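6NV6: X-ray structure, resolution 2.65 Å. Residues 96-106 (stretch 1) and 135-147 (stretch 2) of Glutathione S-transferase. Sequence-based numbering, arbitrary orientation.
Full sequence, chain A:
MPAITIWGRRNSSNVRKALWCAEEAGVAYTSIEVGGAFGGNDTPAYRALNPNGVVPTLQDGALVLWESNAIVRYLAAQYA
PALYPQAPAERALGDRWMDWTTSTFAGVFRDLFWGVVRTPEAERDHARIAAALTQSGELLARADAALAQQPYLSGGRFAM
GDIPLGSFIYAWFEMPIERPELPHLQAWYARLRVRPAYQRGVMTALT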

# COMPACT_ATOMS: atom_id res chain seq x y z
N ARG A 96 8.14 1.29 10.76
CA ARG A 96 7.46 2.51 11.19
C ARG A 96 6.57 3.08 10.09
O ARG A 96 5.57 3.75 10.39
N TRP A 97 6.90 2.83 8.82
CA TRP A 97 6.08 3.35 7.74
C TRP A 97 4.89 2.45 7.51
O TRP A 97 3.85 2.91 7.03
N MET A 98 5.01 1.18 7.89
CA MET A 98 3.84 0.31 7.87
C MET A 98 2.80 0.78 8.88
O MET A 98 1.62 0.95 8.53
N ASP A 99 3.21 1.02 10.12
CA ASP A 99 2.29 1.54 11.13
C ASP A 99 1.79 2.93 10.77
O ASP A 99 0.60 3.23 10.96
N TRP A 100 2.67 3.80 10.27
CA TRP A 100 2.27 5.16 9.95
C TRP A 100 1.25 5.20 8.81
O TRP A 100 0.35 6.05 8.81
N THR A 101 1.38 4.30 7.83
CA THR A 101 0.40 4.26 6.76
C THR A 101 -1.00 4.01 7.31
O THR A 101 -1.96 4.67 6.92
N THR A 102 -1.11 3.06 8.24
CA THR A 102 -2.41 2.79 8.84
C THR A 102 -2.80 3.87 9.85
O THR A 102 -3.91 4.41 9.80
N SER A 103 -1.89 4.22 10.76
CA SER A 103 -2.26 5.09 11.87
C SER A 103 -2.54 6.52 11.43
O SER A 103 -3.34 7.21 12.07
N THR A 104 -1.91 6.99 10.35
CA THR A 104 -1.92 8.42 10.08
C THR A 104 -2.39 8.77 8.67
O THR A 104 -3.07 9.78 8.49
N PHE A 105 -2.06 7.96 7.68
CA PHE A 105 -2.35 8.37 6.31
C PHE A 105 -3.66 7.80 5.77
O PHE A 105 -4.40 8.51 5.09
N ALA A 106 -3.95 6.53 6.06
CA ALA A 106 -5.02 5.84 5.35
C ALA A 106 -6.39 6.48 5.57
O ALA A 106 -7.19 6.59 4.64
N GLN A 135 -4.38 17.82 3.63
CA GLN A 135 -3.69 17.12 4.71
C GLN A 135 -3.00 15.86 4.20
O GLN A 135 -1.88 15.55 4.62
N SER A 136 -3.66 15.11 3.32
CA SER A 136 -2.99 14.04 2.59
C SER A 136 -1.63 14.52 2.09
O SER A 136 -0.59 13.89 2.36
N GLY A 137 -1.63 15.68 1.42
CA GLY A 137 -0.41 16.21 0.84
C GLY A 137 0.67 16.49 1.86
O GLY A 137 1.84 16.13 1.66
N GLU A 138 0.31 17.13 2.98
CA GLU A 138 1.35 17.49 3.94
C GLU A 138 1.78 16.29 4.76
O GLU A 138 2.92 16.24 5.24
N LEU A 139 0.90 15.30 4.94
CA LEU A 139 1.34 14.03 5.49
C LEU A 139 2.34 13.36 4.56
O LEU A 139 3.43 12.95 4.99
N LEU A 140 2.00 13.27 3.27
CA LEU A 140 2.93 12.67 2.32
C LEU A 140 4.27 13.39 2.28
O LEU A 140 5.31 12.77 2.02
N ALA A 141 4.27 14.71 2.53
CA ALA A 141 5.52 15.46 2.60
C ALA A 141 6.49 14.85 3.61
O ALA A 141 7.71 14.94 3.42
N ARG A 142 5.97 14.22 4.66
CA ARG A 142 6.84 13.55 5.62
C ARG A 142 7.52 12.33 4.99
O ARG A 142 8.73 12.13 5.16
N ALA A 143 6.76 11.52 4.26
CA ALA A 143 7.37 10.40 3.56
C ALA A 143 8.33 10.90 2.48
O ALA A 143 9.40 10.32 2.28
N ASP A 144 7.94 11.97 1.77
CA ASP A 144 8.82 12.58 0.78
C ASP A 144 10.15 12.98 1.41
O ASP A 144 11.20 12.85 0.78
N ALA A 145 10.11 13.47 2.64
CA ALA A 145 11.35 13.84 3.32
C ALA A 145 12.18 12.61 3.66
O ALA A 145 13.41 12.64 3.57
N ALA A 146 11.53 11.51 4.07
CA ALA A 146 12.29 10.31 4.37
C ALA A 146 12.88 9.70 3.11
O ALA A 146 13.97 9.11 3.15
N LEU A 147 12.20 9.85 1.98
CA LEU A 147 12.69 9.33 0.72
C LEU A 147 13.67 10.27 0.04
O LEU A 147 14.15 9.96 -1.05

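Two helices of a glutathione S-transferase chain illustrate a common rule of helix packing: when backbones stand well apart, large aromatic side chains from one helix bridge the gap and rest on small or aliphatic residues of the other. Here the axes approach to 10.3 Å and run nearly antiparallel, at 155°, so that advancing along stretch 1 means moving backward along stretch 2. No hydrogen bond joins the two; 447 Å² of surface is buried between them, in contacts that are mostly apolar.

Arg 96 opens the segment with its CA-to-CB bond toward the partner helix, yet its side chain (chi1 p) makes no contact there. Trp 97, also directed toward stretch 2, is the first to cross. Its chi1 of -72° (m) and chi2 of 105° bring the six-membered part of the indole against two alanines: CZ2 lies 3.4 Å from CB of Ala 146, and CZ3 lies 3.9 Å from CB of Ala 143. The same ring also reaches the backbone, with Trp 97 CH2 3.6 Å from CA of Ala 143.

Met 98 and Asp 99 lie on other sides of the helix, and Trp 100 comes next. Its chi1 is t (178°), and the ring presents its edge: CZ2 sits 3.5 Å from the backbone O of Leu 139 and 4.1 Å from CB of the same residue. The extended Arg 142 (m, t, t) flanks this indole, its NH1 4.3 Å from NE1 of Trp 100, a proximity without a hydrogen bond.

Thr 101 is out of reach and spends its hydroxyl within its own helix, OG1 donating to O of Trp 97 at 2.7 Å. Thr 102 and Ser 103 likewise take no part in the contact. Thr 104, an m rotamer pointing toward stretch 2, divides its roles: OG1 is 2.9 Å from OG of Ser 103 in a hydrogen bond, while the methyl CG2 packs 3.5 Å from CD2 of Leu 139. That leucine (m, t) also brings CD1 to 3.4 Å from O of Thr 104.

Phe 105 starts sideways, but chi1 t (177°) carries its ring closer to stretch 2. CE1 is 3.6 Å from CG of Leu 140, whose CD2 makes an off-centre CH-pi contact, 4.2 Å from the centroid of the Phe 105 ring. The ring edge faces CB of Leu 139, 4.4 Å from CD1 of Phe 105. Ala 106 ends the segment beyond reach.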

# COMPACT_ATOMS: atom_id res chain seq x y z
CB ARG A 96 8.49 3.55 11.60
CG ARG A 96 9.24 4.09 10.41
CD ARG A 96 10.09 5.25 10.77
NE ARG A 96 11.28 4.78 11.45
CZ ARG A 96 12.51 4.99 11.01
NH1 ARG A 96 12.69 5.65 9.87
NH2 ARG A 96 13.54 4.54 11.70
CB TRP A 97 6.91 3.53 6.47
CG TRP A 97 7.85 4.68 6.62
CD1 TRP A 97 9.19 4.62 6.83
CD2 TRP A 97 7.50 6.07 6.64
NE1 TRP A 97 9.70 5.88 6.95
CE2 TRP A 97 8.69 6.79 6.84
CE3 TRP A 97 6.29 6.77 6.50
CZ2 TRP A 97 8.71 8.18 6.90
CZ3 TRP A 97 6.32 8.15 6.57
CH2 TRP A 97 7.52 8.84 6.76
CB MET A 98 4.26 -1.13 8.16
CG MET A 98 5.31 -1.66 7.20
SD MET A 98 5.69 -3.40 7.50
CE MET A 98 4.26 -4.16 6.69
CB ASP A 99 2.98 1.58 12.49
CG ASP A 99 2.90 0.26 13.22
OD1 ASP A 99 2.04 -0.57 12.87
OD2 ASP A 99 3.72 0.07 14.14
CB TRP A 100 3.53 5.97 9.60
CG TRP A 100 3.31 7.40 9.20
CD1 TRP A 100 3.38 8.48 10.01
CD2 TRP A 100 3.05 7.89 7.89
NE1 TRP A 100 3.15 9.63 9.29
CE2 TRP A 100 2.94 9.29 7.98
CE3 TRP A 100 2.87 7.28 6.63
CZ2 TRP A 100 2.68 10.09 6.88
CZ3 TRP A 100 2.61 8.09 5.53
CH2 TRP A 100 2.51 9.47 5.66
CB THR A 101 0.78 3.17 5.74
OG1 THR A 101 2.02 3.52 5.11
CG2 THR A 101 -0.29 3.04 4.68
CB THR A 102 -2.39 1.42 9.51
OG1 THR A 102 -2.11 0.42 8.51
CG2 THR A 102 -3.72 1.14 10.18
CB SER A 103 -1.16 5.06 12.93
OG SER A 103 -0.15 6.01 12.65
CB THR A 104 -0.51 8.99 10.31
OG1 THR A 104 -0.11 8.74 11.67
CG2 THR A 104 -0.46 10.48 10.06
CB PHE A 105 -1.20 7.97 5.38
CG PHE A 105 -1.46 8.29 3.94
CD1 PHE A 105 -1.41 9.59 3.50
CD2 PHE A 105 -1.78 7.28 3.03
CE1 PHE A 105 -1.66 9.89 2.17
CE2 PHE A 105 -2.03 7.57 1.69
CZ PHE A 105 -1.97 8.88 1.26
CB ALA A 106 -5.03 4.37 5.76
CB GLN A 135 -4.67 16.77 5.83
CG GLN A 135 -3.94 16.39 7.09
CD GLN A 135 -4.85 15.74 8.09
OE1 GLN A 135 -4.41 14.91 8.89
NE2 GLN A 135 -6.13 16.10 8.06
CB SER A 136 -3.86 13.60 1.41
OG SER A 136 -4.97 12.83 1.86
CB GLU A 138 0.90 18.63 4.85
CG GLU A 138 0.87 20.03 4.17
CD GLU A 138 1.99 20.25 3.12
OE1 GLU A 138 3.17 20.38 3.52
OE2 GLU A 138 1.69 20.34 1.90
CB LEU A 139 0.14 13.11 5.73
CG LEU A 139 -0.74 13.49 6.93
CD1 LEU A 139 -2.00 12.62 7.01
CD2 LEU A 139 0.07 13.43 8.21
CB LEU A 140 2.29 12.64 0.93
CG LEU A 140 1.26 11.51 0.83
CD1 LEU A 140 0.64 11.46 -0.56
CD2 LEU A 140 1.93 10.18 1.22
CB ALA A 141 5.22 16.91 2.96
CB ARG A 142 6.05 13.15 6.86
CG ARG A 142 5.68 14.31 7.79
CD ARG A 142 4.58 13.90 8.76
NE ARG A 142 3.82 15.03 9.29
CZ ARG A 142 2.77 14.92 10.10
NH1 ARG A 142 2.34 13.72 10.49
NH2 ARG A 142 2.15 16.00 10.54
CB ALA A 143 6.27 9.52 2.97
CB ASP A 144 8.15 13.80 0.15
CG ASP A 144 9.02 14.46 -0.92
OD1 ASP A 144 9.81 15.38 -0.57
OD2 ASP A 144 8.93 14.08 -2.10
CB ALA A 145 11.03 14.64 4.57
CB ALA A 146 11.40 9.29 5.09
CB LEU A 147 11.51 9.03 -0.21
CG LEU A 147 10.65 7.85 0.30
CD1 LEU A 147 9.31 7.83 -0.41
CD2 LEU A 147 11.39 6.50 0.15